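Local coordinates for protein toll (PDB 4LXR) that serves as the Drosophila cell-surface receptor for activated Spätzle, switching on Toll signalling in embryonic dorsal-ventral patterning and antifungal immunity, at residues 617-622 / 635-640; 642-647 / 665-670. All coordinates share one frame; numbering follows the deposited sequence.

Contact 1 (617-622 / 635-640); sequences KALVIN and PNLHKN
L619 and L637 meet flank to flank, their side chains sliding past each other in opposite directions. The methyl CD1 of L637 does the touching, 3.7 Å from CB of L619 and close to CD2 of the same residue, so one methyl lies against both the root and one branch of its partner. L637 CB does not head straight for the strand; chi1 (-170°) puts CG anti to the backbone N, and the further turn at chi2 (60°) brings CD1 to L619. Two residues further along the strand, I621 and P635 reach toward each other tip to tip. The terminal methyl CD1 of I621 sits 3.7 Å from CD of the proline and also near CG, meeting one side of the pyrrolidine ring. At the other end K617 and N640 cross obliquely: K617 CD lies 3.4 Å from the backbone O of N640, while K617 NZ and N640 ND2, both donors, come close without bonding. The extended lysine thus lends its aliphatic stem more than its charge to this solvent-facing end. The pairs succeed one another because strand 618-622 and the irregular segment 635-640 run in nearly opposite directions, 173° apart. This is the start of the second leucine-rich-repeat module of the Toll ectodomain, where the N-terminal cap leads into the repeats; L619 and I621 point inward from the strand and the returning loop covers them. Behind the first shell, M644 of strand 643-647 packs on both L619 and I621, L593 adds to L619, and L634 adds to I621. K617 and A618 together face R613 in a G1 beta bulge, just where the strand begins. At its far end N622 ND2 is hydrogen-bonded to OD1 of N609 on strand 609-613.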
# COMPACT_ATOMS: atom_id res chain seq x y z
N LYS A 617 -36.10 25.72 -12.13
CA LYS A 617 -37.29 25.14 -12.75
C LYS A 617 -37.73 25.91 -13.98
O LYS A 617 -38.89 26.35 -14.08
CB LYS A 617 -38.44 25.04 -11.75
CG LYS A 617 -38.09 24.27 -10.47
CD LYS A 617 -39.33 24.03 -9.63
CE LYS A 617 -39.03 23.19 -8.40
NZ LYS A 617 -40.27 22.87 -7.65
N ALA A 618 -36.81 26.09 -14.92
CA ALA A 618 -37.11 26.82 -16.14
C ALA A 618 -37.09 25.97 -17.40
O ALA A 618 -36.12 25.26 -17.67
CB ALA A 618 -36.16 28.01 -16.29
N LEU A 619 -38.17 26.05 -18.17
CA LEU A 619 -38.19 25.56 -19.54
C LEU A 619 -37.67 26.67 -20.46
O LEU A 619 -38.25 27.76 -20.54
CB LEU A 619 -39.60 25.16 -19.94
CG LEU A 619 -39.77 24.81 -21.42
CD1 LEU A 619 -39.06 23.49 -21.75
CD2 LEU A 619 -41.24 24.77 -21.81
N VAL A 620 -36.57 26.39 -21.14
CA VAL A 620 -35.93 27.36 -22.00
C VAL A 620 -36.13 26.98 -23.45
O VAL A 620 -35.66 25.93 -23.89
CB VAL A 620 -34.42 27.44 -21.70
CG1 VAL A 620 -33.73 28.37 -22.67
CG2 VAL A 620 -34.19 27.87 -20.27
N ILE A 621 -36.83 27.82 -24.20
CA ILE A 621 -37.06 27.59 -25.62
C ILE A 621 -36.29 28.60 -26.47
O ILE A 621 -36.61 29.79 -26.48
CB ILE A 621 -38.54 27.68 -25.97
CG1 ILE A 621 -39.33 26.63 -25.20
CG2 ILE A 621 -38.75 27.50 -27.47
CD1 ILE A 621 -40.82 26.77 -25.38
N ASN A 622 -35.28 28.10 -27.18
CA ASN A 622 -34.45 28.91 -28.07
C ASN A 622 -34.82 28.69 -29.54
O ASN A 622 -34.71 27.57 -30.04
CB ASN A 622 -32.97 28.56 -27.86
CG ASN A 622 -32.48 28.85 -26.46
OD1 ASN A 622 -32.70 29.93 -25.93
ND2 ASN A 622 -31.80 27.88 -25.86
N PRO A 635 -44.58 23.99 -26.70
CA PRO A 635 -44.97 22.89 -25.82
C PRO A 635 -45.60 23.42 -24.55
O PRO A 635 -45.27 24.52 -24.11
CB PRO A 635 -43.63 22.22 -25.48
CG PRO A 635 -42.62 23.31 -25.62
CD PRO A 635 -43.11 24.17 -26.75
N ASN A 636 -46.51 22.65 -23.95
CA ASN A 636 -47.12 23.03 -22.69
C ASN A 636 -46.12 23.03 -21.53
O ASN A 636 -45.20 22.22 -21.49
CB ASN A 636 -48.29 22.10 -22.37
CG ASN A 636 -49.62 22.73 -22.70
OD1 ASN A 636 -50.44 22.99 -21.81
ND2 ASN A 636 -49.85 23.00 -23.98
N LEU A 637 -46.30 23.96 -20.60
CA LEU A 637 -45.41 24.05 -19.44
C LEU A 637 -45.83 23.06 -18.35
O LEU A 637 -46.97 23.10 -17.88
CB LEU A 637 -45.40 25.46 -18.87
CG LEU A 637 -44.35 25.76 -17.81
CD1 LEU A 637 -42.95 25.52 -18.38
CD2 LEU A 637 -44.49 27.19 -17.28
N HIS A 638 -44.91 22.19 -17.95
CA HIS A 638 -45.18 21.24 -16.87
C HIS A 638 -45.60 22.00 -15.62
O HIS A 638 -45.09 23.09 -15.33
CB HIS A 638 -43.95 20.37 -16.58
CG HIS A 638 -43.64 19.40 -17.68
ND1 HIS A 638 -42.62 18.47 -17.58
CD2 HIS A 638 -44.21 19.20 -18.89
CE1 HIS A 638 -42.58 17.75 -18.69
NE2 HIS A 638 -43.53 18.17 -19.50
N LYS A 639 -46.55 21.44 -14.88
CA LYS A 639 -47.13 22.12 -13.73
C LYS A 639 -46.13 22.22 -12.58
O LYS A 639 -46.34 22.98 -11.63
CB LYS A 639 -48.41 21.40 -13.27
CG LYS A 639 -49.45 22.31 -12.63
CD LYS A 639 -50.75 21.56 -12.40
CE LYS A 639 -51.85 22.47 -11.87
NZ LYS A 639 -53.14 21.74 -11.72
N ASN A 640 -45.06 21.45 -12.67
CA ASN A 640 -43.97 21.52 -11.70
C ASN A 640 -42.96 22.60 -12.08
O ASN A 640 -42.02 22.88 -11.34
CB ASN A 640 -43.27 20.16 -11.61
CG ASN A 640 -42.44 20.02 -10.34
OD1 ASN A 640 -42.73 19.19 -9.48
ND2 ASN A 640 -41.38 20.82 -10.23

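Contact 2 (642-647 / 665-670); sequences QLMELH and ESVTSL. With NAG (2-acetamido-2-deoxy-beta-D-glucopyranose), chain K.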
# COMPACT_ATOMS: atom_id res chain seq x y z
N GLN A 642 -41.87 26.58 -13.13
CA GLN A 642 -42.26 27.93 -12.73
C GLN A 642 -41.95 29.00 -13.78
O GLN A 642 -42.68 29.99 -13.89
CB GLN A 642 -41.59 28.29 -11.40
CG GLN A 642 -41.94 27.35 -10.26
CD GLN A 642 -41.00 27.50 -9.09
OE1 GLN A 642 -39.99 28.20 -9.17
NE2 GLN A 642 -41.33 26.85 -7.98
N LEU A 643 -40.88 28.80 -14.54
CA LEU A 643 -40.43 29.77 -15.52
C LEU A 643 -40.41 29.18 -16.93
O LEU A 643 -40.10 28.01 -17.12
CB LEU A 643 -39.02 30.24 -15.17
CG LEU A 643 -38.76 30.75 -13.76
CD1 LEU A 643 -37.26 30.98 -13.58
CD2 LEU A 643 -39.55 32.03 -13.46
N MET A 644 -40.71 30.02 -17.92
CA MET A 644 -40.68 29.59 -19.32
C MET A 644 -40.12 30.75 -20.16
O MET A 644 -40.78 31.79 -20.30
CB MET A 644 -42.08 29.21 -19.78
CG MET A 644 -42.20 28.77 -21.22
SD MET A 644 -43.86 28.15 -21.55
CE MET A 644 -43.71 27.51 -23.22
N GLU A 645 -38.91 30.58 -20.69
CA GLU A 645 -38.26 31.65 -21.43
C GLU A 645 -38.38 31.40 -22.92
O GLU A 645 -37.96 30.36 -23.43
CB GLU A 645 -36.79 31.77 -21.05
CG GLU A 645 -36.51 31.90 -19.58
CD GLU A 645 -35.03 32.10 -19.28
OE1 GLU A 645 -34.68 32.28 -18.10
OE2 GLU A 645 -34.23 32.08 -20.23
N LEU A 646 -38.96 32.34 -23.64
CA LEU A 646 -39.13 32.16 -25.07
C LEU A 646 -38.15 33.05 -25.80
O LEU A 646 -38.34 34.26 -25.88
CB LEU A 646 -40.56 32.46 -25.48
CG LEU A 646 -40.95 32.39 -26.95
CD1 LEU A 646 -40.63 31.00 -27.57
CD2 LEU A 646 -42.42 32.70 -27.04
N HIS A 647 -37.08 32.45 -26.29
CA HIS A 647 -36.01 33.17 -26.96
C HIS A 647 -36.20 33.19 -28.47
O HIS A 647 -36.06 32.16 -29.15
CB HIS A 647 -34.64 32.59 -26.56
CG HIS A 647 -34.21 32.98 -25.18
ND1 HIS A 647 -33.49 34.13 -24.93
CD2 HIS A 647 -34.41 32.40 -23.98
CE1 HIS A 647 -33.25 34.23 -23.63
NE2 HIS A 647 -33.80 33.18 -23.04
N GLU A 665 -49.22 30.68 -23.62
CA GLU A 665 -49.99 31.31 -22.54
C GLU A 665 -49.28 31.29 -21.19
O GLU A 665 -49.68 31.99 -20.26
CB GLU A 665 -51.36 30.64 -22.39
CG GLU A 665 -51.30 29.20 -21.92
CD GLU A 665 -52.68 28.60 -21.71
OE1 GLU A 665 -53.68 29.34 -21.82
OE2 GLU A 665 -52.77 27.38 -21.44
N SER A 666 -48.23 30.48 -21.08
CA SER A 666 -47.57 30.23 -19.80
C SER A 666 -46.17 30.81 -19.76
O SER A 666 -45.46 30.66 -18.77
CB SER A 666 -47.47 28.73 -19.55
OG SER A 666 -48.66 28.08 -19.94
N VAL A 667 -45.76 31.43 -20.86
CA VAL A 667 -44.45 32.06 -20.97
C VAL A 667 -44.28 33.15 -19.91
O VAL A 667 -45.17 33.98 -19.70
CB VAL A 667 -44.28 32.71 -22.37
CG1 VAL A 667 -43.10 33.70 -22.37
CG2 VAL A 667 -44.13 31.64 -23.45
N THR A 668 -43.14 33.13 -19.22
CA THR A 668 -42.86 34.15 -18.21
C THR A 668 -41.83 35.17 -18.68
O THR A 668 -41.66 36.24 -18.08
CB THR A 668 -42.39 33.51 -16.89
OG1 THR A 668 -41.14 32.85 -17.10
CG2 THR A 668 -43.40 32.51 -16.40
N SER A 669 -41.14 34.86 -19.77
CA SER A 669 -40.08 35.73 -20.26
C SER A 669 -40.12 35.74 -21.78
O SER A 669 -39.93 34.69 -22.41
CB SER A 669 -38.72 35.20 -19.79
OG SER A 669 -37.86 36.26 -19.43
N LEU A 670 -40.37 36.91 -22.35
CA LEU A 670 -40.36 37.08 -23.80
C LEU A 670 -39.11 37.85 -24.20
O LEU A 670 -38.94 39.01 -23.83
CB LEU A 670 -41.59 37.84 -24.28
CG LEU A 670 -42.89 37.05 -24.44
CD1 LEU A 670 -44.08 37.98 -24.72
CD2 LEU A 670 -42.72 36.00 -25.54
C1 NAG K . -49.40 31.21 -14.30
C2 NAG K . -50.18 30.00 -14.81
C3 NAG K . -51.01 29.40 -13.68
C4 NAG K . -50.12 29.07 -12.49
C5 NAG K . -49.31 30.30 -12.07
C6 NAG K . -48.29 29.99 -11.00
C7 NAG K . -50.80 29.89 -17.18
C8 NAG K . -51.77 30.35 -18.23
N2 NAG K . -51.02 30.34 -15.94
O3 NAG K . -51.68 28.23 -14.13
O4 NAG K . -50.92 28.63 -11.40
O5 NAG K . -48.58 30.83 -13.19
O6 NAG K . -47.13 29.39 -11.55
O7 NAG K . -49.84 29.16 -17.45
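M644, L646, V667 and L670 form the apolar centre, where two successive leucine-rich repeats, LRR 16 and LRR 17, stack through their parallel strands. The methyls CD2 of L646 and CD2 of L670 touch at 3.6 Å, the two side chains lying side by side and pointing the same way. V667 crosses both M644 and L646 at about a right angle; its CG2 lies 4.0 Å from M644 SD and also reaches L646 CD2. With CG anti to the backbone N (chi1 179°) and the rest extended, the methionine runs inward past V667, its sulfur near the S666-V667 peptide. Outside this layer the backbones are joined. M644 O takes two donors, T668 N in the carbonyl plane on a lone pair and S669 N tilted 28° from that plane, while L646 N gives a nearly straight 2.8 Å bond to S669 O. T668 adds a side-chain bond: its OG1, set between its own backbone N and carbonyl carbon (chi1 65°), accepts M644 N at 3.0 Å. A valine in place of T668 would probably leave the buried M644 N-H without this acceptor and weaken the junction where the second strand begins. On the opposite sheet face, E645 CG packs over S669 CB, and H647 stacks on H671. At the polar edge, E645 OE2 lies in the ring plane of H647, whose NE2 reaches it on the anti side from somewhat out of the carboxylate plane. Beyond the other end of the strands, S666 OG donates to O7 of an N-linked NAG at 3.0 Å, and the sugar's methyl C8 lies 3.3 Å from E665 O.

In the fold
Along the chain, strand 618-622 comes first, and the following loop turns back so that contact 1 closes at 635-640. Only then does strand 643-647 begin, and a second loop without helix or strand brings the chain to 665-670, closing contact 2; the two loops stand in series, neither enclosing nor crossing the other. The centres of the two contacts lie about 7 Å apart. Strands 618-622 and 643-647 are neighbours in one sheet, probably bonded through I621 O to H647 N and I621 N to E645 O. P635 O also packs against M644 CE, so the coil of contact 1 borders the core of contact 2. Together they tie the N-terminal cap to the first repeats of this module.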